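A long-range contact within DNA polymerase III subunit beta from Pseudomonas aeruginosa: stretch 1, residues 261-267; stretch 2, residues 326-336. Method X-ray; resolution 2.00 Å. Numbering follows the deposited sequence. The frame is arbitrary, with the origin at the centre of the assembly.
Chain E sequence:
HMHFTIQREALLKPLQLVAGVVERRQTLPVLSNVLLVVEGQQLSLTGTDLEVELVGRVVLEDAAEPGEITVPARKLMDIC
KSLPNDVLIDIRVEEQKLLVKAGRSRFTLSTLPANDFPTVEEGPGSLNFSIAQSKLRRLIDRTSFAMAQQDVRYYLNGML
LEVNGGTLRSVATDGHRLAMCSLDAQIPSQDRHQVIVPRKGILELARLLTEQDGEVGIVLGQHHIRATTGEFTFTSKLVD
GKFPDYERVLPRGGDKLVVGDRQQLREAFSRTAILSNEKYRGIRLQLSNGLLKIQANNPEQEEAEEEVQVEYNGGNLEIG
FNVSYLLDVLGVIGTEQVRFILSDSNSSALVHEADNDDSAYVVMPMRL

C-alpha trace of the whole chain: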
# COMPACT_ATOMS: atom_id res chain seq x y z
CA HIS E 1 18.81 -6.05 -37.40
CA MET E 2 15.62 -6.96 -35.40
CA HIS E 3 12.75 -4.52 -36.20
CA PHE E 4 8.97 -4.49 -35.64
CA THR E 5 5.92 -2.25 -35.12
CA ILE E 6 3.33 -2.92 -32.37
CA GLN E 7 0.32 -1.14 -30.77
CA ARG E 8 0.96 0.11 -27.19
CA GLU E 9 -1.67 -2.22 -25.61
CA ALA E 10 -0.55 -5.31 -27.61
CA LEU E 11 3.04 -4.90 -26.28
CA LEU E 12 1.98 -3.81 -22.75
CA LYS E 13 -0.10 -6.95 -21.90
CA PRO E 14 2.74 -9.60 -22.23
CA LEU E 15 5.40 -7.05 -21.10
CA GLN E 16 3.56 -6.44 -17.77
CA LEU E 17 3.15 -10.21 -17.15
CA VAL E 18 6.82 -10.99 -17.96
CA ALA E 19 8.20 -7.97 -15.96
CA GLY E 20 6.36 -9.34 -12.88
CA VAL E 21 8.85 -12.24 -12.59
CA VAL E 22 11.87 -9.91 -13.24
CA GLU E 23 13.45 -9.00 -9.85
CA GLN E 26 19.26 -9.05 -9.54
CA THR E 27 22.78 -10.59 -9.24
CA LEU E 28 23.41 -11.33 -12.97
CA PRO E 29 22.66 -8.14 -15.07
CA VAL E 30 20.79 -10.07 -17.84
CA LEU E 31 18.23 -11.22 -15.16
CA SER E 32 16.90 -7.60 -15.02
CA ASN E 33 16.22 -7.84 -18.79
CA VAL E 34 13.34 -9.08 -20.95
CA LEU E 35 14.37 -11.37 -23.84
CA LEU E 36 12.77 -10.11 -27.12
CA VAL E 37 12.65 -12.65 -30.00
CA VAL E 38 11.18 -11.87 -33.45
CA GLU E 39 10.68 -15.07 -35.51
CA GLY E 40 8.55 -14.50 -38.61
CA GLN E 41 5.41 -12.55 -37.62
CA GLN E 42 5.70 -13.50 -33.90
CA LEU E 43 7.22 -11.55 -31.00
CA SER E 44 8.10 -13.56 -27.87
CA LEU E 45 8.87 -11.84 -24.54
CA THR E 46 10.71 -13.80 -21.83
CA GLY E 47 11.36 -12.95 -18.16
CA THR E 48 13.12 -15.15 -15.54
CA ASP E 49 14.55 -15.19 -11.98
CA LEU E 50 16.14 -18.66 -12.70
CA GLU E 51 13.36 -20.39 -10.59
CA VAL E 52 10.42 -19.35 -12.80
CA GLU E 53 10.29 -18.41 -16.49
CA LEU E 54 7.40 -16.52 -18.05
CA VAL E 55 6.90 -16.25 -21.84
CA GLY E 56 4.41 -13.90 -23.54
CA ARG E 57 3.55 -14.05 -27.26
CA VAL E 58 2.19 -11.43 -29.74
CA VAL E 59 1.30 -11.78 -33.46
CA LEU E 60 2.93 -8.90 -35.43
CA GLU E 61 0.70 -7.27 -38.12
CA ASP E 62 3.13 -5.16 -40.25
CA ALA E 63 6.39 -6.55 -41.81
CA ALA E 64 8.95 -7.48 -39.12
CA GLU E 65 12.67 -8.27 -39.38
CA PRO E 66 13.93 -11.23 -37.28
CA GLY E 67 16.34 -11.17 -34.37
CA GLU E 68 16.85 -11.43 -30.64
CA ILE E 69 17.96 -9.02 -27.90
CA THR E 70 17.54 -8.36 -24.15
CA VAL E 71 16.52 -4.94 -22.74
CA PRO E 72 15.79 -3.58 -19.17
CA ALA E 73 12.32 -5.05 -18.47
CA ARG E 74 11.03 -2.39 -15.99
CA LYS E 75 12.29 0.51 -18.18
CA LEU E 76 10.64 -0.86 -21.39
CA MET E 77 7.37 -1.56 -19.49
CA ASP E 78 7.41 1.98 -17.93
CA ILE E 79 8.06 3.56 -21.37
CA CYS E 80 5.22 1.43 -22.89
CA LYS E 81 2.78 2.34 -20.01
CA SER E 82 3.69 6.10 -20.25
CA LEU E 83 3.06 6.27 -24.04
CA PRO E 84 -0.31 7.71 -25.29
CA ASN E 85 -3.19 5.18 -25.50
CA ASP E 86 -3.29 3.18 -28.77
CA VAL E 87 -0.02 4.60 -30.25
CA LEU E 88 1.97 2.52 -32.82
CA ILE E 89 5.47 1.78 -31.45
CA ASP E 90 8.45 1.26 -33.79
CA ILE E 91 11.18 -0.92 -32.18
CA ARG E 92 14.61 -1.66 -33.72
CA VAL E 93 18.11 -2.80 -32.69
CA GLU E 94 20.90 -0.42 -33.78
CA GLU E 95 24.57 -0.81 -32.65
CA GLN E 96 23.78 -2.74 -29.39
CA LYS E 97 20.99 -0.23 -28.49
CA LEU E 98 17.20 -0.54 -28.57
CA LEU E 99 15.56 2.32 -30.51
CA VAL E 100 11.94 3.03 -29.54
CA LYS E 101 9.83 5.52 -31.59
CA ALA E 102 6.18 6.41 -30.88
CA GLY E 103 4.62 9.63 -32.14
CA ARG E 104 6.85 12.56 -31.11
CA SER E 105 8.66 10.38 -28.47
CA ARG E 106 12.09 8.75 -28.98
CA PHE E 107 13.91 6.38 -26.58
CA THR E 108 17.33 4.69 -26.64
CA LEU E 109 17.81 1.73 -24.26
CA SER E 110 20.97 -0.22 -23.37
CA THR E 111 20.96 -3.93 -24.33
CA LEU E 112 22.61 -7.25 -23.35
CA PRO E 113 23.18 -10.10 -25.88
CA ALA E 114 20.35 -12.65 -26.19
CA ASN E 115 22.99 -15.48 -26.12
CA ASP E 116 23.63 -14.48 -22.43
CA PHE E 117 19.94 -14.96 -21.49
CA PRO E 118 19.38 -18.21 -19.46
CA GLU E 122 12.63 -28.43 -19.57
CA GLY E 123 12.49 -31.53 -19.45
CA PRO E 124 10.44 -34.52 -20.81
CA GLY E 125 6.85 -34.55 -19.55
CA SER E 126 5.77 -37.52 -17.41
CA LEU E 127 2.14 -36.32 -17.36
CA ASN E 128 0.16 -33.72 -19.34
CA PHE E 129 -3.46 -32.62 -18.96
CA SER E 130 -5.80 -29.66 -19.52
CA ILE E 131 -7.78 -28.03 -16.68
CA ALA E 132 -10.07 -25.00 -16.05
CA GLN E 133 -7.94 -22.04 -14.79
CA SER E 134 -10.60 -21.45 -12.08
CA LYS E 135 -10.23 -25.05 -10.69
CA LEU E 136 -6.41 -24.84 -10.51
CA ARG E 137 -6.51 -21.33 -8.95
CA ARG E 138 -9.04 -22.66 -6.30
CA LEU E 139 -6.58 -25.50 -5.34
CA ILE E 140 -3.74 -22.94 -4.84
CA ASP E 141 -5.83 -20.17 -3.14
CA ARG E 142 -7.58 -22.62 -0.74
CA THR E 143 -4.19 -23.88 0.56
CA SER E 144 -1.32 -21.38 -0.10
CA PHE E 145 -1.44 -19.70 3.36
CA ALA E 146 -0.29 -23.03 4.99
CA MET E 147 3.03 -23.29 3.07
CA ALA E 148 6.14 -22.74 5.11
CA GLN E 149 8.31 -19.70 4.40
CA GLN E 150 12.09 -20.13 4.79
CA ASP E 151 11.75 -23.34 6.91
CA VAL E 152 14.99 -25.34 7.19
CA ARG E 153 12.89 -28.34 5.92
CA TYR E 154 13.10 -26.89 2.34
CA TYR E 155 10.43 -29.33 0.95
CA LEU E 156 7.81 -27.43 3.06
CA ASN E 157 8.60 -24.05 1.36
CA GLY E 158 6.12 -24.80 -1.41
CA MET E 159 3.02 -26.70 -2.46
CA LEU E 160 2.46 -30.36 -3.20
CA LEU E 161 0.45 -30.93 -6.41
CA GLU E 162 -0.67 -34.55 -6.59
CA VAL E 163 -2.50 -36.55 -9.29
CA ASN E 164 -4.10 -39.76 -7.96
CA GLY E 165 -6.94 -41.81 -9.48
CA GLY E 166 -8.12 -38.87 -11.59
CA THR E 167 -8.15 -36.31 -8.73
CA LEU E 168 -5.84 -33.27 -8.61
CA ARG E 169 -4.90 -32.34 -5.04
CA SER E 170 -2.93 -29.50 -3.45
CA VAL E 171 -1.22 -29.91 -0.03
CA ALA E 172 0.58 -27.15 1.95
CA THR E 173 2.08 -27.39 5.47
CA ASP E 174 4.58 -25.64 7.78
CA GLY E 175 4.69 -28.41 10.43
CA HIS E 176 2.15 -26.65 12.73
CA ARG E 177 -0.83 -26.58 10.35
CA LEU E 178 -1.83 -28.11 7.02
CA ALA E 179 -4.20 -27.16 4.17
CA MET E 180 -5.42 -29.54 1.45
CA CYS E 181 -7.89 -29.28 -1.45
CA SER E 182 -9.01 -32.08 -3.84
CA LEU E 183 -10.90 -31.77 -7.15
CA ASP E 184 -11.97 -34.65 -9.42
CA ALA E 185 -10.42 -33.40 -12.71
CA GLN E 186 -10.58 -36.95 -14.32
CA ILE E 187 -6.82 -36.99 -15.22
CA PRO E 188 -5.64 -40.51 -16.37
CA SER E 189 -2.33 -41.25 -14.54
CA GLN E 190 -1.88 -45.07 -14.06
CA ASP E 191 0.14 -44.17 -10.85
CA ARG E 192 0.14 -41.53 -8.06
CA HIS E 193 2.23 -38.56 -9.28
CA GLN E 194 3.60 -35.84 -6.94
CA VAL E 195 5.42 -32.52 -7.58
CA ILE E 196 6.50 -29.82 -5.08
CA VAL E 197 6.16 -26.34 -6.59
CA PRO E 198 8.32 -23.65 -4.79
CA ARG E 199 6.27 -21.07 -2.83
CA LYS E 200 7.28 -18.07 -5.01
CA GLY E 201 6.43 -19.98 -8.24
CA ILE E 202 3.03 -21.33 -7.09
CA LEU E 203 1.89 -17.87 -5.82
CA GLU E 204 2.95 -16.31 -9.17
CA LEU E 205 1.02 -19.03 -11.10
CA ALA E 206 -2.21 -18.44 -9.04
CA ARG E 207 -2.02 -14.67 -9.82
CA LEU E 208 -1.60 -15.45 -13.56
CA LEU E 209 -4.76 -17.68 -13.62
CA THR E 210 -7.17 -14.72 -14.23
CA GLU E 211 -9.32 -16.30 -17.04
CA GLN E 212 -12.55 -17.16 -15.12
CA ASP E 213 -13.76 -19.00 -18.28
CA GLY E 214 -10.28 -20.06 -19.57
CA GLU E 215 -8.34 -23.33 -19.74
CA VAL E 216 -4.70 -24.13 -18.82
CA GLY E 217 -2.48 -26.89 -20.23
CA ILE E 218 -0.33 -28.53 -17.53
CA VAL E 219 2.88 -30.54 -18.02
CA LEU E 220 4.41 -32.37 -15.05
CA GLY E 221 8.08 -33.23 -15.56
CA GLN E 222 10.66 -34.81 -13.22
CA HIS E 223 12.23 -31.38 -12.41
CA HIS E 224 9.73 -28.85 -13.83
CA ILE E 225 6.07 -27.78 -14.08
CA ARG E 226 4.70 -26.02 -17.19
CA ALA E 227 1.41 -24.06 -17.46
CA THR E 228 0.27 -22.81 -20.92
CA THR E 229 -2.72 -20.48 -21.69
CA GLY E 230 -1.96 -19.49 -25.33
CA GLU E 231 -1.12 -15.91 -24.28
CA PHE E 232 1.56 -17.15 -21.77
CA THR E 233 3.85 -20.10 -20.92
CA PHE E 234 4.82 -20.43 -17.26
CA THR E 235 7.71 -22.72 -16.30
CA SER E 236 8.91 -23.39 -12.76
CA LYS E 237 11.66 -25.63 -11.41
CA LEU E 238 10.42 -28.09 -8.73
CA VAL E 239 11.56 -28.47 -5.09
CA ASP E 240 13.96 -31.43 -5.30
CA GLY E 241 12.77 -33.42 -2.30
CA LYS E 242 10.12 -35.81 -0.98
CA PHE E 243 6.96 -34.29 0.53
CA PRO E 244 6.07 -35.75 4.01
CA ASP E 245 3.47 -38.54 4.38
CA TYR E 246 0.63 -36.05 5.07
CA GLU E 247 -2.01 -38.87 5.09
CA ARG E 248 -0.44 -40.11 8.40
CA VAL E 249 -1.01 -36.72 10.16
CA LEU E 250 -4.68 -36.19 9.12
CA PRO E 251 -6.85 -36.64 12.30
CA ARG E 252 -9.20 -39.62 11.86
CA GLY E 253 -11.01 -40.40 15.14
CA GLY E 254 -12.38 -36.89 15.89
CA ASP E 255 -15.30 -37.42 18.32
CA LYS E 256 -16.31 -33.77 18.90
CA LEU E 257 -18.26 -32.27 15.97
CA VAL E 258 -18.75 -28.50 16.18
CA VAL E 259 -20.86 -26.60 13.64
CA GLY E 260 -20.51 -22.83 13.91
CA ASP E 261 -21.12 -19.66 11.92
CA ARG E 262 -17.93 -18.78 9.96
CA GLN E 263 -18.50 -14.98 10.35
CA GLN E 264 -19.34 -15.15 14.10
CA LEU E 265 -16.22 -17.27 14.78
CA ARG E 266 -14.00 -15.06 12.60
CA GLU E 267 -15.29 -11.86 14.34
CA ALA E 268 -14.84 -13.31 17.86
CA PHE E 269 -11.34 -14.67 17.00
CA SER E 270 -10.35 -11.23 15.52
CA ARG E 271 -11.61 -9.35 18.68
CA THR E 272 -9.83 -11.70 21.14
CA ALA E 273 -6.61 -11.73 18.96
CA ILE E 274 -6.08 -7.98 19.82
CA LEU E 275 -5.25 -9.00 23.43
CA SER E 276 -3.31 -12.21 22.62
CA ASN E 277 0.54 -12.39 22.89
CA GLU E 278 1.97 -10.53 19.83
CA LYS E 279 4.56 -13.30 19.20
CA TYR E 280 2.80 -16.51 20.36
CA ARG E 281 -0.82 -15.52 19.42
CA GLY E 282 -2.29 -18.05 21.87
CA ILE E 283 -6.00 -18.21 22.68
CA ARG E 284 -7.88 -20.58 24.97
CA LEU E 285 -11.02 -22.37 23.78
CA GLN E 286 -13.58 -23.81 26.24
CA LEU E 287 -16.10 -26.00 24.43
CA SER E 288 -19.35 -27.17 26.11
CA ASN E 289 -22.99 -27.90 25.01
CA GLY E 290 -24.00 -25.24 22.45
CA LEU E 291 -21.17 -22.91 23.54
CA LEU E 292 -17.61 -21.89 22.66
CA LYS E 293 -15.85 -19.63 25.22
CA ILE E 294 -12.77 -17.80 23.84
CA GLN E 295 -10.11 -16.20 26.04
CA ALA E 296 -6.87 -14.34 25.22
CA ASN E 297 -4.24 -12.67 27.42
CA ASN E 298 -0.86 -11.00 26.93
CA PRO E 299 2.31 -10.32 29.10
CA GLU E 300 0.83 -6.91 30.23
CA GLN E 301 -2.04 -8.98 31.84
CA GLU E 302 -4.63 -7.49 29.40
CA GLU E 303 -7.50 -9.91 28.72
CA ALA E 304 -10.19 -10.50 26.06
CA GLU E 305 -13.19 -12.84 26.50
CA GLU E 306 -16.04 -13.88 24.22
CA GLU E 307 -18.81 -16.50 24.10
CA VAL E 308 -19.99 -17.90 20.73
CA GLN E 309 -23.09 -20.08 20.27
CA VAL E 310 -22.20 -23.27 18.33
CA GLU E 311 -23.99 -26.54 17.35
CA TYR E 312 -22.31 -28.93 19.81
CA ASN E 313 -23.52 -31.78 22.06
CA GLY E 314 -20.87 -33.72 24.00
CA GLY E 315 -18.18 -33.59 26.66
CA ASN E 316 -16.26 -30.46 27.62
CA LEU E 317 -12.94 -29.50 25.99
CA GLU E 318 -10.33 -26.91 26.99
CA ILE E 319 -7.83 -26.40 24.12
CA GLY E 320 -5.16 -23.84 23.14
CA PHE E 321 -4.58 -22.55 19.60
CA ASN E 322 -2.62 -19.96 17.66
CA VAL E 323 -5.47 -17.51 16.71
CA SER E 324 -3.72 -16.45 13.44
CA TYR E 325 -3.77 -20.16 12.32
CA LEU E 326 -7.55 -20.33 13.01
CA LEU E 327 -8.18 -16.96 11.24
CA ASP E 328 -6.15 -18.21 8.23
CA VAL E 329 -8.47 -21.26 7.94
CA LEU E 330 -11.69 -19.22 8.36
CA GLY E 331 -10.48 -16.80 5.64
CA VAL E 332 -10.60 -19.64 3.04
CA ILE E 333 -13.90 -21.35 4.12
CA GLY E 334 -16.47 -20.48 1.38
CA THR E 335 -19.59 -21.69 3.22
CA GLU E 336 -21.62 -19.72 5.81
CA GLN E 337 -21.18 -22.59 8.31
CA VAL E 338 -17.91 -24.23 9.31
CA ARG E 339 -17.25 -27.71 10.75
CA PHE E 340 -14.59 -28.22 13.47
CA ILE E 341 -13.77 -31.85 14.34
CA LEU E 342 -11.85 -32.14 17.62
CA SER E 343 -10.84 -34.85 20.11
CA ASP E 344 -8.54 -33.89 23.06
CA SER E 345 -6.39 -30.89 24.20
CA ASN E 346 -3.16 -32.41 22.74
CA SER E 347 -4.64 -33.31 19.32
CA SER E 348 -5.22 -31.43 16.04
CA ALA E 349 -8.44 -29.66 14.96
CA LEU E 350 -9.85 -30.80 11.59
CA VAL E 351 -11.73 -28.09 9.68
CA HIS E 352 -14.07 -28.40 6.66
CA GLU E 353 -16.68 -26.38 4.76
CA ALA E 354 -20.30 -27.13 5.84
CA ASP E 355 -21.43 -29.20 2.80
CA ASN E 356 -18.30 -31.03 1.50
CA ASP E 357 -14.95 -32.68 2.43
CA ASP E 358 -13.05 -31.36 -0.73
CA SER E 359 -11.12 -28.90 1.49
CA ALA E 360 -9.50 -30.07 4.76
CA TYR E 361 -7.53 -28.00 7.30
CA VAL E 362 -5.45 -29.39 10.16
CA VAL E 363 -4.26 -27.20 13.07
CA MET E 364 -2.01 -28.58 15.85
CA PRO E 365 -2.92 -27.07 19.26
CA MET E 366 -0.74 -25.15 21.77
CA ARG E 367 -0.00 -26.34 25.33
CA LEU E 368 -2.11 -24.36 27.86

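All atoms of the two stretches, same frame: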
# COMPACT_ATOMS: atom_id res chain seq x y z
N ASP E 261 -21.00 -20.68 12.96
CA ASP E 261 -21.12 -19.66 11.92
C ASP E 261 -19.71 -19.14 11.65
O ASP E 261 -19.04 -18.68 12.58
CB ASP E 261 -22.07 -18.53 12.37
CG ASP E 261 -22.32 -17.51 11.28
OD1 ASP E 261 -23.21 -17.74 10.45
OD2 ASP E 261 -21.60 -16.50 11.24
N ARG E 262 -19.26 -19.23 10.38
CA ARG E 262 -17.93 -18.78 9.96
C ARG E 262 -17.67 -17.31 10.34
O ARG E 262 -16.63 -17.02 10.93
CB ARG E 262 -17.72 -19.00 8.46
CG ARG E 262 -16.27 -18.85 8.02
CD ARG E 262 -16.16 -18.33 6.60
NE ARG E 262 -16.56 -16.92 6.48
CZ ARG E 262 -15.73 -15.90 6.66
NH1 ARG E 262 -14.46 -16.10 6.97
NH2 ARG E 262 -16.18 -14.65 6.52
N GLN E 263 -18.61 -16.40 10.03
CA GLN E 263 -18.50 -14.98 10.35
C GLN E 263 -18.44 -14.69 11.84
O GLN E 263 -17.58 -13.92 12.26
CB GLN E 263 -19.64 -14.18 9.72
CG GLN E 263 -19.32 -13.63 8.34
CD GLN E 263 -20.34 -12.64 7.84
OE1 GLN E 263 -20.77 -12.70 6.70
NE2 GLN E 263 -20.70 -11.66 8.67
N GLN E 264 -19.31 -15.32 12.64
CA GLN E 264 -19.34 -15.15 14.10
C GLN E 264 -18.02 -15.59 14.73
O GLN E 264 -17.49 -14.89 15.58
CB GLN E 264 -20.50 -15.93 14.73
CG GLN E 264 -21.87 -15.29 14.54
CD GLN E 264 -22.87 -15.93 15.47
OE1 GLN E 264 -23.29 -17.08 15.29
NE2 GLN E 264 -23.23 -15.23 16.53
N LEU E 265 -17.49 -16.75 14.28
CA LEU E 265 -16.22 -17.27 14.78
C LEU E 265 -15.07 -16.39 14.38
O LEU E 265 -14.22 -16.08 15.21
CB LEU E 265 -16.00 -18.74 14.36
CG LEU E 265 -16.94 -19.77 15.03
CD1 LEU E 265 -16.91 -21.09 14.28
CD2 LEU E 265 -16.59 -19.98 16.50
N ARG E 266 -15.04 -15.94 13.10
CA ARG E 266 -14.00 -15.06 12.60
C ARG E 266 -13.97 -13.73 13.36
O ARG E 266 -12.88 -13.29 13.73
CB ARG E 266 -14.11 -14.83 11.07
CG ARG E 266 -12.88 -14.10 10.51
CD ARG E 266 -13.18 -13.09 9.42
NE ARG E 266 -14.11 -12.01 9.79
CZ ARG E 266 -13.76 -10.86 10.37
NH1 ARG E 266 -12.49 -10.64 10.72
NH2 ARG E 266 -14.67 -9.93 10.64
N GLU E 267 -15.15 -13.13 13.62
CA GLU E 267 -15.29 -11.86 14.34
C GLU E 267 -14.82 -11.96 15.78
O GLU E 267 -14.08 -11.08 16.25
CB GLU E 267 -16.72 -11.32 14.26
CG GLU E 267 -17.07 -10.74 12.90
CD GLU E 267 -18.53 -10.81 12.49
OE1 GLU E 267 -18.83 -10.48 11.32
OE2 GLU E 267 -19.38 -11.21 13.32
N LEU E 326 -6.10 -20.14 13.11
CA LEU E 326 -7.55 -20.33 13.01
C LEU E 326 -8.18 -19.31 12.05
O LEU E 326 -9.01 -19.69 11.23
CB LEU E 326 -8.24 -20.30 14.39
CG LEU E 326 -7.78 -21.34 15.44
CD1 LEU E 326 -8.58 -21.18 16.71
CD2 LEU E 326 -7.94 -22.78 14.93
N LEU E 327 -7.71 -18.04 12.13
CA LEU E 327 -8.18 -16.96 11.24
C LEU E 327 -7.80 -17.25 9.78
O LEU E 327 -8.62 -17.02 8.88
CB LEU E 327 -7.68 -15.58 11.71
CG LEU E 327 -8.39 -15.03 12.95
CD1 LEU E 327 -7.55 -13.98 13.65
CD2 LEU E 327 -9.79 -14.49 12.61
N ASP E 328 -6.61 -17.81 9.56
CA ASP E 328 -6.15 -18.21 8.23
C ASP E 328 -7.11 -19.22 7.60
O ASP E 328 -7.47 -19.07 6.43
CB ASP E 328 -4.75 -18.82 8.28
CG ASP E 328 -3.63 -17.84 8.51
OD1 ASP E 328 -3.86 -16.62 8.37
OD2 ASP E 328 -2.53 -18.29 8.87
N VAL E 329 -7.54 -20.23 8.38
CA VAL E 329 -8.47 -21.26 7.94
C VAL E 329 -9.84 -20.65 7.61
O VAL E 329 -10.39 -20.92 6.54
CB VAL E 329 -8.59 -22.43 8.96
CG1 VAL E 329 -9.73 -23.38 8.58
CG2 VAL E 329 -7.27 -23.19 9.08
N LEU E 330 -10.38 -19.84 8.54
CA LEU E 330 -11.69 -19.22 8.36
C LEU E 330 -11.76 -18.32 7.13
O LEU E 330 -12.80 -18.30 6.46
CB LEU E 330 -12.16 -18.49 9.63
CG LEU E 330 -12.44 -19.38 10.86
CD1 LEU E 330 -12.67 -18.55 12.06
CD2 LEU E 330 -13.61 -20.33 10.62
N GLY E 331 -10.63 -17.68 6.80
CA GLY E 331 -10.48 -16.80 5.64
C GLY E 331 -10.61 -17.50 4.30
O GLY E 331 -10.84 -16.83 3.29
N VAL E 332 -10.47 -18.84 4.27
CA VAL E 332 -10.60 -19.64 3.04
C VAL E 332 -11.87 -20.52 2.99
O VAL E 332 -12.15 -21.11 1.95
CB VAL E 332 -9.30 -20.40 2.64
CG1 VAL E 332 -8.15 -19.43 2.38
CG2 VAL E 332 -8.92 -21.45 3.67
N ILE E 333 -12.64 -20.59 4.09
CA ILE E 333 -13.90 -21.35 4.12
C ILE E 333 -14.96 -20.53 3.32
O ILE E 333 -15.23 -19.38 3.66
CB ILE E 333 -14.35 -21.65 5.59
CG1 ILE E 333 -13.34 -22.57 6.36
CG2 ILE E 333 -15.83 -22.16 5.69
CD1 ILE E 333 -13.26 -24.09 5.93
N GLY E 334 -15.51 -21.13 2.27
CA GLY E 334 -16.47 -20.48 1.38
C GLY E 334 -17.93 -20.60 1.77
O GLY E 334 -18.78 -19.87 1.23
N THR E 335 -18.23 -21.50 2.71
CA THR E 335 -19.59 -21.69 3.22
C THR E 335 -19.82 -20.82 4.47
O THR E 335 -18.89 -20.45 5.20
CB THR E 335 -19.88 -23.18 3.50
OG1 THR E 335 -18.92 -23.68 4.42
CG2 THR E 335 -19.90 -24.02 2.23
N GLU E 336 -21.08 -20.50 4.69
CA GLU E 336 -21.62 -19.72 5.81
C GLU E 336 -21.34 -20.42 7.14
O GLU E 336 -21.05 -19.76 8.14
CB GLU E 336 -23.12 -19.61 5.60
CG GLU E 336 -23.77 -18.51 6.39
CD GLU E 336 -25.17 -18.33 5.87
OE1 GLU E 336 -25.33 -17.55 4.90
OE2 GLU E 336 -26.09 -19.00 6.39

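Asp261 sits at the N-cap of the first helix. Its OD2 accepts a hydrogen bond from Gln264 N at 2.9 Å, tying down a backbone NH that the first turn leaves free. A short carboxylate suits this place.

Arg262 is the main link and has the largest covered area of the contact. Its backbone N donates to Glu336 O at 2.9 Å, so the start of the helix is fixed to the end of stretch 2. Its side chain points toward stretch 2. Arg262 NH1 donates to Leu330 O at 2.8 Å, with this carbonyl at the edge of the guanidinium. The aliphatic part is used as well: Arg262 CD lies 3.9 Å from Ile333 CB, and Arg262 CG lies 4.0 Å from Leu330 CD2. A long side chain with a polar end can do both.

Gln263 and Gln264 are exposed and make no contact with stretch 2.

Leu265 is buried and points toward stretch 2. Leu265 CB packs 4.1 Å from Leu330 CD1, an apolar contact between two buried leucines.

Arg266 contributes its alkyl portion. Arg266 CG is 3.8 Å from Leu327 CD2, while the end of the side chain leads away. Arg266 CB is 4.1 Å from Leu330 CD1.

Glu267 points away and makes no contact. The two helices run roughly antiparallel, at 153°. Together the stretches bury 422 Å².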